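Local atomic coordinates of beta-gamma-crystallin (Geodia cydonium, PDB entry 4IAU), a protein that is of unknown function but belongs to the beta/gamma-crystallin family and binds calcium. Residues A4-V9 and R74-V79; M38-Q43 and S115-Q120; V84-Y89 and G121-Y126; V144-G147 and A152-A155. All coordinates share one frame; numbering follows the deposited sequence. Where two conformers were deposited one is given.

Interaction 1. Residues A4-V9 and R74-V79; sequences AKVTLV and RSFRPV
Leu-8 and Phe-76 reach across the sandwich to each other and meet in a CH-pi contact. CD1 of Leu-8 sits over one face of the Phe-76 ring, 3.8 Å from the ring centroid. It stands 27° off the ring normal, so it is shifted from the middle of the ring toward its rim. The nearest ring atom is Phe-76 CZ, 3.4 Å from Leu-8 CD1, which is tight for two carbons. In Phe-76 the first torsion is 55°, which places CG between the backbone N and the carbonyl carbon. From there the ring leans away from its own strand toward Leu-8. Val-6 adds a looser touch: its CG1 lies 4.4 Å from Phe-76 CE2 and approaches the ring obliquely. The two strands belong to the two facing sheets of the N-terminal crystallin domain, a beta-sandwich of Greek keys, and the touching parts run 152° apart in direction, close to antiparallel. No hydrogen bond links them, and the contact is purely apolar. Further along, Ala-4 CB rests on Pro-78 CB at 3.7 Å. Val-6, Ala-4 and Pro-78 all touch Trp-39 of strand 38-42 as well, which ties this end to the middle strand of the second sheet. Around the ring, Phe-18 of strand 15-18 meets Phe-76 edge-to-face and also packs on Leu-8 and Val-6. At the start of the second strand, a classic beta bulge sets Arg-74 and Ser-75 together opposite Tyr-42.

Interaction 2. Residues M38-Q43 and S115-Q120; sequences MWIFYQ and SALISQ
Ile-40 meets Leu-117 tip to tip, methyl against methyl. Its CD1 lies 3.7 Å from Leu-117 CD1. Both side chains point at the opposite segment, and this pair is the closest approach between the segments. In Ile-40 the CG2 branch stands anti to the backbone N, while CG1 lies beside that N. The CG1 arm then runs on extended (chi2 173°), which carries CD1 out to its full reach. Leu-117 matches this from the other side, with CD1 extended in the same way (chi2 170°) and CG anti to its carbonyl carbon. The selenomethionine Met-38 also points this way. Its CE is 4.4 Å from Leu-117 CD1, a loose touch, and a doubtful one because the residue was deposited in two conformers. No hydrogen bond crosses between the segments, whose backbones stay well apart. The nearest pair of CA atoms, Met-38 and Ser-119, is still 10.1 Å apart. Tyr-89 and Phe-94 each touch both Ile-40 and Leu-117, so aromatic side chains flank the meeting methyls. Lys-59 packs on both Met-38 and Leu-117. Strand 38-42 is the middle strand of a sheet in the N-terminal half of the chain, and strand 115-118 lies in a sheet of the C-terminal half. The pairing is an apolar contact between the two Greek-key domains, in a crystallin whose interdomain interface is of a novel kind.

Interaction 3. Residues V84-Y89 and G121-Y126; sequences VGATLY and GQWRLY
The Trp-123 indole presents one face to Ala-86 and an edge to Gly-85. Ala-86 CB stands 4.1 Å above the ring plane, shifted toward the rim and not centred over the ring system. Gly-85 CA lies near the ring plane, at the edge, 4.0 Å from Trp-123 CZ2. The same carbon CZ2 is also the one closest to the Ala-86 methyl, so the six-membered ring touches through its CZ2, on the side nearer NE1. With CG beside the backbone N and anti to the carbonyl carbon (chi1 -58°), the indole reaches from its strand toward the other segment. Strands 86-89 and 123-126 lie in different sheets of the C-terminal domain, and the indole spans the gap of the crystallin beta-sandwich where the segments draw close. Gly-85 and Gly-121 have their CA atoms 6.1 Å apart there. The indole is held at its polar end too, since Trp-123 NE1 bonds to Gln-120 O just before the segment. Gly-121 has a positive phi of 96°, a backbone shape common for glycine, and turns the chain close past this nitrogen. Met-159 touches both Trp-123 and Ala-86, and Ile-118 and Leu-101 also pack on the indole. Gly-85 is joined through its backbone to Ser-119 and Gln-120, which anchors the glycine beside strand 115-118.

Interaction 4. Residues V144-G147 and A152-A155; sequences VNAG and ANDA. With CA (calcium ion), chain B.
The backbone of Ala-152 to Ala-155 folds into a type II beta turn, closed by Ala-155 N to Ala-152 O at 3.2 Å, and it lies against the start of the weak helix at Ala-146. Ala-146 makes the direct contact. Its CB points at the turn and packs 3.6 Å from Asn-153 CA, with Ala-152 O at a similar distance. A water joins the two segments as well: it accepts from Ala-146 N and donates to Asn-153 OD1 at 2.8 Å. Asn-153 holds CG anti to its backbone N (chi1 -170°), which carries the amide out toward this water and Ser-114. Its OD1 is also bonded to Ser-114 OG, a second-shell hold on a calcium ligand. Asn-145 is the N-cap residue of the helix, its OD1 bonded to Ala-148 N. Asp-154 occupies the turn position with positive phi (64°) and sends its carboxylate to the calcium ion, OD1 binding it at 2.4 Å. OD2 is not a ligand. The Asn-Asp pair resembles the opening of the N/D-N/D-X-X-S/T-S calcium motif of beta/gamma-crystallins. Lys-90 O, Gly-112 O and Ser-114 OG bind the same ion, as does a water 2.4 Å from the calcium.

In the fold
Interactions 1 and 2 share a sheet: strands 75-78 and 38-42 are neighbours in it, and Val-79 N lies 2.8 Å from Met-38 O. Interactions 2 and 3 are joined the same way, through strands 115-118 and 86-89, with Ser-119 N 2.8 Å from Gly-85 O. Interaction 2 therefore sits between the packing of one domain and that of the other, its centre about 3 Å from the centre of the chain. Interactions 1 and 3 lie on opposite sides of that centre, 22 Å apart between their centres. Interaction 4 holds the calcium ligand Asp-154. It touches interaction 2 where Ser-115 CB packs on Val-144 O, next to the ligand Ser-114.

Interaction 1. Residues A4-V9 and R74-V79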
loop_
_atom_site.group_PDB
_atom_site.type_symbol
_atom_site.label_atom_id
_atom_site.label_comp_id
_atom_site.label_asym_id
_atom_site.label_seq_id
_atom_site.Cartn_x
_atom_site.Cartn_y
_atom_site.Cartn_z
ATOM N N ALA A 4 -3.476 -1.304 13.551
ATOM C CA ALA A 4 -2.138 -1.527 12.971
ATOM C C ALA A 4 -1.127 -0.877 13.897
ATOM O O ALA A 4 -1.389 0.187 14.460
ATOM C CB ALA A 4 -2.067 -0.943 11.576
ATOM N N LYS A 5 0.049 -1.512 14.029
ATOM C CA LYS A 5 1.052 -1.003 14.951
ATOM C C LYS A 5 2.429 -1.452 14.500
ATOM O O LYS A 5 2.612 -2.621 14.121
ATOM C CB LYS A 5 0.734 -1.437 16.375
ATOM C CG LYS A 5 1.454 -0.663 17.441
ATOM C CD LYS A 5 0.985 -1.097 18.846
ATOM C CE LYS A 5 1.679 -0.253 19.895
ATOM N NZ LYS A 5 1.204 -0.738 21.250
ATOM N N VAL A 6 3.390 -0.558 14.570
ATOM C CA VAL A 6 4.773 -0.855 14.250
ATOM C C VAL A 6 5.681 -0.151 15.260
ATOM O O VAL A 6 5.440 0.975 15.632
ATOM C CB VAL A 6 5.115 -0.493 12.786
ATOM C CG1 VAL A 6 4.931 1.005 12.518
ATOM C CG2 VAL A 6 6.519 -0.940 12.422
ATOM N N THR A 7 6.741 -0.852 15.641
ATOM C CA THR A 7 7.799 -0.294 16.436
ATOM C C THR A 7 9.002 -0.013 15.529
ATOM O O THR A 7 9.403 -0.865 14.736
ATOM C CB THR A 7 8.260 -1.284 17.520
ATOM O OG1 THR A 7 7.180 -1.533 18.417
ATOM C CG2 THR A 7 9.482 -0.758 18.307
ATOM N N LEU A 8 9.559 1.188 15.656
ATOM C CA LEU A 8 10.734 1.603 14.929
ATOM C C LEU A 8 11.785 2.049 15.922
ATOM O O LEU A 8 11.495 2.645 16.950
ATOM C CB LEU A 8 10.441 2.751 13.945
ATOM C CG LEU A 8 9.498 2.376 12.785
ATOM C CD1 LEU A 8 9.067 3.599 12.038
ATOM C CD2 LEU A 8 10.168 1.395 11.895
ATOM N N VAL A 9 13.048 1.698 15.629
ATOM C CA VAL A 9 14.168 1.960 16.527
ATOM C C VAL A 9 15.283 2.650 15.749
ATOM O O VAL A 9 15.626 2.271 14.628
ATOM C CB VAL A 9 14.676 0.651 17.163
ATOM C CG1 VAL A 9 15.714 0.959 18.235
ATOM C CG2 VAL A 9 13.557 -0.176 17.739
ATOM N N ARG A 74 11.533 7.706 4.927
ATOM C CA ARG A 74 11.043 9.084 5.008
ATOM C C ARG A 74 9.527 9.149 5.062
ATOM O O ARG A 74 8.986 10.247 5.277
ATOM C CB ARG A 74 11.615 9.954 3.887
ATOM C CG ARG A 74 13.099 10.269 4.036
ATOM C CD ARG A 74 13.360 11.503 4.893
ATOM N NE ARG A 74 13.139 11.337 6.307
ATOM C CZ ARG A 74 14.053 10.937 7.169
ATOM N NH1 ARG A 74 15.220 10.519 6.777
ATOM N NH2 ARG A 74 13.768 10.922 8.474
ATOM N N SER A 75 8.826 8.038 4.914
ATOM C CA SER A 75 7.402 7.955 5.124
ATOM C C SER A 75 7.046 6.483 5.254
ATOM O O SER A 75 7.795 5.606 4.822
ATOM C CB SER A 75 6.586 8.627 4.007
ATOM O OG SER A 75 6.827 8.061 2.735
ATOM N N PHE A 76 5.864 6.206 5.835
ATOM C CA PHE A 76 5.420 4.826 6.001
ATOM C C PHE A 76 3.965 4.869 6.386
ATOM O O PHE A 76 3.461 5.852 6.947
ATOM C CB PHE A 76 6.288 4.060 7.016
ATOM C CG PHE A 76 6.420 4.693 8.386
ATOM C CD1 PHE A 76 7.420 5.614 8.618
ATOM C CD2 PHE A 76 5.567 4.376 9.428
ATOM C CE1 PHE A 76 7.562 6.178 9.890
ATOM C CE2 PHE A 76 5.723 4.944 10.661
ATOM C CZ PHE A 76 6.719 5.853 10.910
ATOM N N ARG A 77 3.254 3.760 6.096
ATOM C CA ARG A 77 1.820 3.745 6.358
ATOM C C ARG A 77 1.313 2.324 6.458
ATOM O O ARG A 77 1.867 1.405 5.840
ATOM C CB ARG A 77 1.031 4.514 5.270
ATOM C CG ARG A 77 1.294 3.978 3.855
ATOM C CD ARG A 77 0.477 4.778 2.845
ATOM N NE ARG A 77 0.914 4.492 1.494
ATOM C CZ ARG A 77 0.525 5.198 0.426
ATOM N NH1 ARG A 77 -0.374 6.177 0.572
ATOM N NH2 ARG A 77 1.012 4.943 -0.765
ATOM N N PRO A 78 0.220 2.116 7.183
ATOM C CA PRO A 78 -0.406 0.810 7.245
ATOM C C PRO A 78 -1.237 0.566 5.990
ATOM O O PRO A 78 -1.678 1.467 5.293
ATOM C CB PRO A 78 -1.288 0.913 8.502
ATOM C CG PRO A 78 -1.702 2.385 8.527
ATOM C CD PRO A 78 -0.499 3.116 8.037
ATOM N N VAL A 79 -1.491 -0.725 5.743
ATOM C CA VAL A 79 -2.397 -1.139 4.709
ATOM C C VAL A 79 -3.739 -1.382 5.399
ATOM O O VAL A 79 -3.974 -2.413 6.031
ATOM C CB VAL A 79 -1.906 -2.380 3.963
ATOM C CG1 VAL A 79 -2.872 -2.761 2.842
ATOM C CG2 VAL A 79 -0.484 -2.157 3.396
#

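Interaction 2. Residues M38-Q43 and S115-Q120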
loop_
_atom_site.group_PDB
_atom_site.type_symbol
_atom_site.label_atom_id
_atom_site.label_comp_id
_atom_site.label_asym_id
_atom_site.label_seq_id
_atom_site.Cartn_x
_atom_site.Cartn_y
_atom_site.Cartn_z
HETATM N N MSE A 38 -0.086 -4.689 8.484
HETATM C CA MSE A 38 0.866 -4.721 7.390
HETATM C C MSE A 38 1.246 -3.271 7.082
HETATM O O MSE A 38 0.358 -2.418 7.029
HETATM C CB MSE A 38 0.263 -5.358 6.147
HETATM C CG MSE A 38 -0.028 -6.817 6.305
HETATM SE SE MSE A 38 -0.640 -7.575 4.603
HETATM C CE MSE A 38 -0.123 -6.103 3.485
ATOM N N TRP A 39 2.526 -3.008 6.895
ATOM C CA TRP A 39 2.995 -1.673 6.699
ATOM C C TRP A 39 3.896 -1.576 5.467
ATOM O O TRP A 39 4.598 -2.514 5.137
ATOM C CB TRP A 39 3.790 -1.179 7.925
ATOM C CG TRP A 39 2.949 -0.983 9.145
ATOM C CD1 TRP A 39 2.379 -1.954 9.919
ATOM C CD2 TRP A 39 2.557 0.260 9.713
ATOM N NE1 TRP A 39 1.668 -1.382 10.956
ATOM C CE2 TRP A 39 1.769 -0.024 10.855
ATOM C CE3 TRP A 39 2.837 1.615 9.406
ATOM C CZ2 TRP A 39 1.233 0.998 11.665
ATOM C CZ3 TRP A 39 2.305 2.628 10.199
ATOM C CH2 TRP A 39 1.506 2.296 11.318
ATOM N N ILE A 40 3.921 -0.401 4.856
ATOM C CA ILE A 40 4.808 -0.130 3.739
ATOM C C ILE A 40 5.652 1.067 4.126
ATOM O O ILE A 40 5.156 2.069 4.661
ATOM C CB ILE A 40 4.063 0.146 2.407
ATOM C CG1 ILE A 40 2.934 -0.840 2.198
ATOM C CG2 ILE A 40 5.060 0.110 1.251
ATOM C CD1 ILE A 40 2.039 -0.598 1.043
ATOM N N PHE A 41 6.949 0.953 3.858
ATOM C CA PHE A 41 7.975 1.942 4.148
ATOM C C PHE A 41 8.555 2.449 2.846
ATOM O O PHE A 41 8.748 1.661 1.910
ATOM C CB PHE A 41 9.075 1.376 5.049
ATOM C CG PHE A 41 8.496 0.788 6.336
ATOM C CD1 PHE A 41 7.980 -0.513 6.300
ATOM C CD2 PHE A 41 8.451 1.542 7.506
ATOM C CE1 PHE A 41 7.365 -0.977 7.455
ATOM C CE2 PHE A 41 7.806 1.061 8.624
ATOM C CZ PHE A 41 7.255 -0.193 8.566
ATOM N N TYR A 42 8.874 3.759 2.799
ATOM C CA TYR A 42 9.290 4.389 1.573
ATOM C C TYR A 42 10.527 5.247 1.817
ATOM O O TYR A 42 10.642 5.917 2.840
ATOM C CB TYR A 42 8.180 5.298 1.033
ATOM C CG TYR A 42 6.856 4.595 0.843
ATOM C CD1 TYR A 42 5.963 4.462 1.887
ATOM C CD2 TYR A 42 6.493 4.045 -0.382
ATOM C CE1 TYR A 42 4.762 3.805 1.738
ATOM C CE2 TYR A 42 5.270 3.403 -0.574
ATOM C CZ TYR A 42 4.384 3.300 0.500
ATOM O OH TYR A 42 3.160 2.711 0.389
ATOM N N GLN A 43 11.389 5.287 0.798
ATOM C CA GLN A 43 12.617 6.072 0.884
ATOM C C GLN A 43 12.376 7.569 0.855
ATOM O O GLN A 43 13.179 8.338 1.417
ATOM C CB GLN A 43 13.528 5.619 -0.281
ATOM C CG GLN A 43 14.853 6.315 -0.326
ATOM C CD GLN A 43 15.756 5.717 -1.360
ATOM O OE1 GLN A 43 15.293 5.286 -2.439
ATOM N NE2 GLN A 43 17.031 5.676 -1.068
ATOM N N SER A 115 -0.890 0.300 -8.904
ATOM C CA SER A 115 -0.590 -0.905 -8.148
ATOM C C SER A 115 -1.706 -1.142 -7.137
ATOM O O SER A 115 -2.569 -0.279 -6.905
ATOM C CB SER A 115 0.786 -0.859 -7.468
ATOM O OG SER A 115 0.869 0.198 -6.513
ATOM N N ALA A 116 -1.696 -2.345 -6.521
ATOM C CA ALA A 116 -2.750 -2.694 -5.581
ATOM C C ALA A 116 -2.286 -3.807 -4.654
ATOM O O ALA A 116 -1.508 -4.670 -5.053
ATOM C CB ALA A 116 -4.019 -3.172 -6.267
ATOM N N LEU A 117 -2.839 -3.797 -3.442
ATOM C CA LEU A 117 -2.740 -4.889 -2.510
ATOM C C LEU A 117 -4.142 -5.406 -2.237
ATOM O O LEU A 117 -4.973 -4.662 -1.734
ATOM C CB LEU A 117 -2.078 -4.460 -1.189
ATOM C CG LEU A 117 -0.619 -4.071 -1.345
ATOM C CD1 LEU A 117 -0.095 -3.419 -0.056
ATOM C CD2 LEU A 117 0.237 -5.279 -1.698
ATOM N N ILE A 118 -4.391 -6.686 -2.560
ATOM C CA ILE A 118 -5.690 -7.286 -2.282
ATOM C C ILE A 118 -5.489 -8.237 -1.115
ATOM O O ILE A 118 -4.807 -9.263 -1.243
ATOM C CB ILE A 118 -6.311 -7.999 -3.487
ATOM C CG1 ILE A 118 -6.425 -7.049 -4.681
ATOM C CG2 ILE A 118 -7.660 -8.556 -3.083
ATOM C CD1 ILE A 118 -7.081 -7.621 -5.920
ATOM N N SER A 119 -6.087 -7.910 0.030
ATOM C CA SER A 119 -5.983 -8.770 1.200
ATOM C C SER A 119 -7.134 -9.763 1.291
ATOM O O SER A 119 -6.949 -10.885 1.765
ATOM C CB SER A 119 -5.896 -7.956 2.493
ATOM O OG SER A 119 -5.817 -8.809 3.640
ATOM N N GLN A 120 -8.329 -9.378 0.889
ATOM C CA GLN A 120 -9.496 -10.215 1.054
ATOM C C GLN A 120 -10.419 -9.986 -0.124
ATOM O O GLN A 120 -10.539 -8.871 -0.611
ATOM C CB GLN A 120 -10.247 -9.853 2.343
ATOM C CG GLN A 120 -11.175 -10.905 2.868
ATOM C CD GLN A 120 -11.904 -10.390 4.100
ATOM O OE1 GLN A 120 -11.627 -10.833 5.252
ATOM N NE2 GLN A 120 -12.706 -9.360 4.178
#

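Interaction 3. Residues V84-Y89 and G121-Y126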
loop_
_atom_site.group_PDB
_atom_site.type_symbol
_atom_site.label_atom_id
_atom_site.label_comp_id
_atom_site.label_asym_id
_atom_site.label_seq_id
_atom_site.Cartn_x
_atom_site.Cartn_y
_atom_site.Cartn_z
ATOM N N VAL A 84 -9.683 -7.047 5.259
ATOM C CA VAL A 84 -10.946 -6.382 4.971
ATOM C C VAL A 84 -11.213 -6.337 3.500
ATOM O O VAL A 84 -12.358 -6.586 3.110
ATOM C CB VAL A 84 -10.938 -4.951 5.539
ATOM C CG1 VAL A 84 -12.261 -4.275 5.146
ATOM C CG2 VAL A 84 -10.730 -4.901 7.045
ATOM N N GLY A 85 -10.266 -6.022 2.645
ATOM C CA GLY A 85 -10.561 -5.783 1.222
ATOM C C GLY A 85 -9.311 -5.506 0.448
ATOM O O GLY A 85 -8.355 -6.312 0.511
ATOM N N ALA A 86 -9.264 -4.408 -0.291
ATOM C CA ALA A 86 -8.171 -4.094 -1.190
ATOM C C ALA A 86 -7.823 -2.609 -1.035
ATOM O O ALA A 86 -8.687 -1.789 -0.730
ATOM C CB ALA A 86 -8.541 -4.373 -2.636
ATOM N N THR A 87 -6.554 -2.273 -1.307
ATOM C CA THR A 87 -6.112 -0.874 -1.392
ATOM C C THR A 87 -5.428 -0.679 -2.748
ATOM O O THR A 87 -4.649 -1.519 -3.169
ATOM C CB THR A 87 -5.171 -0.477 -0.242
ATOM O OG1 THR A 87 -5.855 -0.588 0.978
ATOM C CG2 THR A 87 -4.691 0.951 -0.328
ATOM N N LEU A 88 -5.787 0.440 -3.398
ATOM C CA LEU A 88 -5.256 0.858 -4.677
ATOM C C LEU A 88 -4.271 2.022 -4.479
ATOM O O LEU A 88 -4.489 2.839 -3.577
ATOM C CB LEU A 88 -6.374 1.297 -5.603
ATOM C CG LEU A 88 -7.503 0.276 -5.760
ATOM C CD1 LEU A 88 -8.551 0.862 -6.714
ATOM C CD2 LEU A 88 -6.986 -1.040 -6.266
ATOM N N TYR A 89 -3.287 2.108 -5.343
ATOM C CA TYR A 89 -2.236 3.123 -5.223
ATOM C C TYR A 89 -1.989 3.790 -6.562
ATOM O O TYR A 89 -2.047 3.154 -7.636
ATOM C CB TYR A 89 -0.948 2.474 -4.727
ATOM C CG TYR A 89 -1.086 1.825 -3.393
ATOM C CD1 TYR A 89 -0.856 2.524 -2.221
ATOM C CD2 TYR A 89 -1.438 0.474 -3.265
ATOM C CE1 TYR A 89 -0.974 1.918 -0.964
ATOM C CE2 TYR A 89 -1.569 -0.128 -2.038
ATOM C CZ TYR A 89 -1.339 0.603 -0.878
ATOM O OH TYR A 89 -1.484 -0.055 0.326
ATOM N N GLY A 121 -11.112 -11.060 -0.528
ATOM C CA GLY A 121 -12.137 -10.994 -1.534
ATOM C C GLY A 121 -11.656 -11.361 -2.938
ATOM O O GLY A 121 -10.513 -11.277 -3.279
ATOM N N GLN A 122 -12.678 -11.719 -3.744
ATOM C CA GLN A 122 -12.518 -11.879 -5.161
ATOM C C GLN A 122 -13.161 -10.662 -5.834
ATOM O O GLN A 122 -14.249 -10.273 -5.457
ATOM C CB GLN A 122 -13.176 -13.145 -5.690
ATOM C CG GLN A 122 -12.565 -14.397 -5.070
ATOM C CD GLN A 122 -11.185 -14.692 -5.617
ATOM O OE1 GLN A 122 -10.839 -14.455 -6.774
ATOM N NE2 GLN A 122 -10.333 -15.149 -4.711
ATOM N N TRP A 123 -12.467 -10.115 -6.845
ATOM C CA TRP A 123 -12.884 -8.839 -7.425
ATOM C C TRP A 123 -12.837 -8.923 -8.942
ATOM O O TRP A 123 -12.005 -9.629 -9.510
ATOM C CB TRP A 123 -11.923 -7.741 -6.953
ATOM C CG TRP A 123 -11.815 -7.563 -5.472
ATOM C CD1 TRP A 123 -11.124 -8.367 -4.587
ATOM C CD2 TRP A 123 -12.430 -6.535 -4.697
ATOM N NE1 TRP A 123 -11.275 -7.889 -3.318
ATOM C CE2 TRP A 123 -12.052 -6.750 -3.352
ATOM C CE3 TRP A 123 -13.235 -5.449 -5.015
ATOM C CZ2 TRP A 123 -12.453 -5.917 -2.321
ATOM C CZ3 TRP A 123 -13.619 -4.603 -3.985
ATOM C CH2 TRP A 123 -13.223 -4.835 -2.652
ATOM N N ARG A 124 -13.679 -8.122 -9.568
ATOM C CA ARG A 124 -13.630 -7.916 -11.017
ATOM C C ARG A 124 -13.230 -6.468 -11.262
ATOM O O ARG A 124 -13.758 -5.537 -10.676
ATOM C CB ARG A 124 -15.003 -8.186 -11.674
ATOM C CG ARG A 124 -15.399 -9.625 -11.610
ATOM C CD ARG A 124 -16.452 -9.966 -12.639
ATOM N NE ARG A 124 -15.621 -10.219 -13.853
ATOM C CZ ARG A 124 -14.994 -11.339 -14.197
ATOM N NH1 ARG A 124 -15.047 -12.464 -13.468
ATOM N NH2 ARG A 124 -14.287 -11.323 -15.327
ATOM N N LEU A 125 -12.238 -6.309 -12.137
ATOM C CA LEU A 125 -11.583 -5.042 -12.404
ATOM C C LEU A 125 -11.954 -4.574 -13.817
ATOM O O LEU A 125 -11.765 -5.329 -14.784
ATOM C CB LEU A 125 -10.068 -5.195 -12.328
ATOM C CG LEU A 125 -9.520 -5.267 -10.879
ATOM C CD1 LEU A 125 -9.945 -6.495 -10.120
ATOM C CD2 LEU A 125 -8.007 -5.170 -10.943
ATOM N N TYR A 126 -12.372 -3.319 -13.915
ATOM C CA TYR A 126 -12.907 -2.715 -15.134
ATOM C C TYR A 126 -12.178 -1.448 -15.489
ATOM O O TYR A 126 -11.747 -0.673 -14.616
ATOM C CB TYR A 126 -14.387 -2.366 -14.930
ATOM C CG TYR A 126 -15.291 -3.484 -14.603
ATOM C CD1 TYR A 126 -15.414 -3.914 -13.283
ATOM C CD2 TYR A 126 -16.101 -4.106 -15.570
ATOM C CE1 TYR A 126 -16.285 -4.957 -12.973
ATOM C CE2 TYR A 126 -16.965 -5.137 -15.261
ATOM C CZ TYR A 126 -17.049 -5.562 -13.951
ATOM O OH TYR A 126 -17.888 -6.562 -13.560
#

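Interaction 4. Residues V144-G147 and A152-A155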
loop_
_atom_site.group_PDB
_atom_site.type_symbol
_atom_site.label_atom_id
_atom_site.label_comp_id
_atom_site.label_asym_id
_atom_site.label_seq_id
_atom_site.Cartn_x
_atom_site.Cartn_y
_atom_site.Cartn_z
ATOM N N VAL A 144 2.356 -5.230 -7.960
ATOM C CA VAL A 144 3.223 -4.089 -7.906
ATOM C C VAL A 144 3.101 -3.147 -9.109
ATOM O O VAL A 144 3.635 -2.035 -9.058
ATOM C CB VAL A 144 4.719 -4.474 -7.731
ATOM C CG1 VAL A 144 4.956 -5.226 -6.455
ATOM C CG2 VAL A 144 5.231 -5.227 -8.950
ATOM N N ASN A 145 2.395 -3.576 -10.145
ATOM C CA ASN A 145 2.152 -2.736 -11.310
ATOM C C ASN A 145 0.773 -3.101 -11.864
ATOM O O ASN A 145 0.134 -4.067 -11.475
ATOM C CB ASN A 145 3.308 -2.881 -12.342
ATOM C CG ASN A 145 3.482 -4.309 -12.836
ATOM O OD1 ASN A 145 2.604 -5.083 -12.841
ATOM N ND2 ASN A 145 4.718 -4.740 -13.102
ATOM N N ALA A 146 0.304 -2.290 -12.816
ATOM C CA ALA A 146 -1.038 -2.455 -13.346
ATOM C C ALA A 146 -1.187 -3.741 -14.167
ATOM O O ALA A 146 -2.230 -4.414 -14.153
ATOM C CB ALA A 146 -1.425 -1.259 -14.204
ATOM N N GLY A 147 -0.120 -4.078 -14.894
ATOM C CA GLY A 147 -0.210 -5.299 -15.717
ATOM C C GLY A 147 -0.487 -6.501 -14.862
ATOM O O GLY A 147 -1.282 -7.356 -15.262
ATOM N N ALA A 152 -4.577 -1.940 -18.063
ATOM C CA ALA A 152 -3.589 -0.973 -18.528
ATOM C C ALA A 152 -3.244 -0.023 -17.378
ATOM O O ALA A 152 -4.005 0.238 -16.473
ATOM C CB ALA A 152 -4.156 -0.233 -19.725
ATOM N N ASN A 153 -2.030 0.516 -17.467
ATOM C CA ASN A 153 -1.631 1.493 -16.476
ATOM C C ASN A 153 -2.588 2.682 -16.505
ATOM O O ASN A 153 -3.007 3.144 -17.582
ATOM C CB ASN A 153 -0.199 1.971 -16.692
ATOM C CG ASN A 153 0.312 2.801 -15.559
ATOM O OD1 ASN A 153 0.171 2.379 -14.383
ATOM N ND2 ASN A 153 0.884 3.946 -15.831
ATOM N N ASP A 154 -2.937 3.194 -15.337
ATOM C CA ASP A 154 -3.796 4.365 -15.173
ATOM C C ASP A 154 -5.215 4.142 -15.686
ATOM O O ASP A 154 -5.931 5.120 -15.728
ATOM C CB ASP A 154 -3.117 5.619 -15.745
ATOM C CG ASP A 154 -1.852 5.951 -14.992
ATOM O OD1 ASP A 154 -1.705 5.539 -13.834
ATOM O OD2 ASP A 154 -1.001 6.723 -15.538
ATOM N N ALA A 155 -5.646 2.975 -15.965
ATOM C CA ALA A 155 -6.936 2.693 -16.562
ATOM C C ALA A 155 -8.007 2.138 -15.663
ATOM O O ALA A 155 -9.188 2.139 -16.048
ATOM C CB ALA A 155 -6.746 1.771 -17.772
HETATM CA CA CA B . -0.420 5.988 -11.878
HETATM O O HOH W 1 1.737 0.064 -13.942
HETATM O O HOH W 2 -0.818 8.291 -12.108
#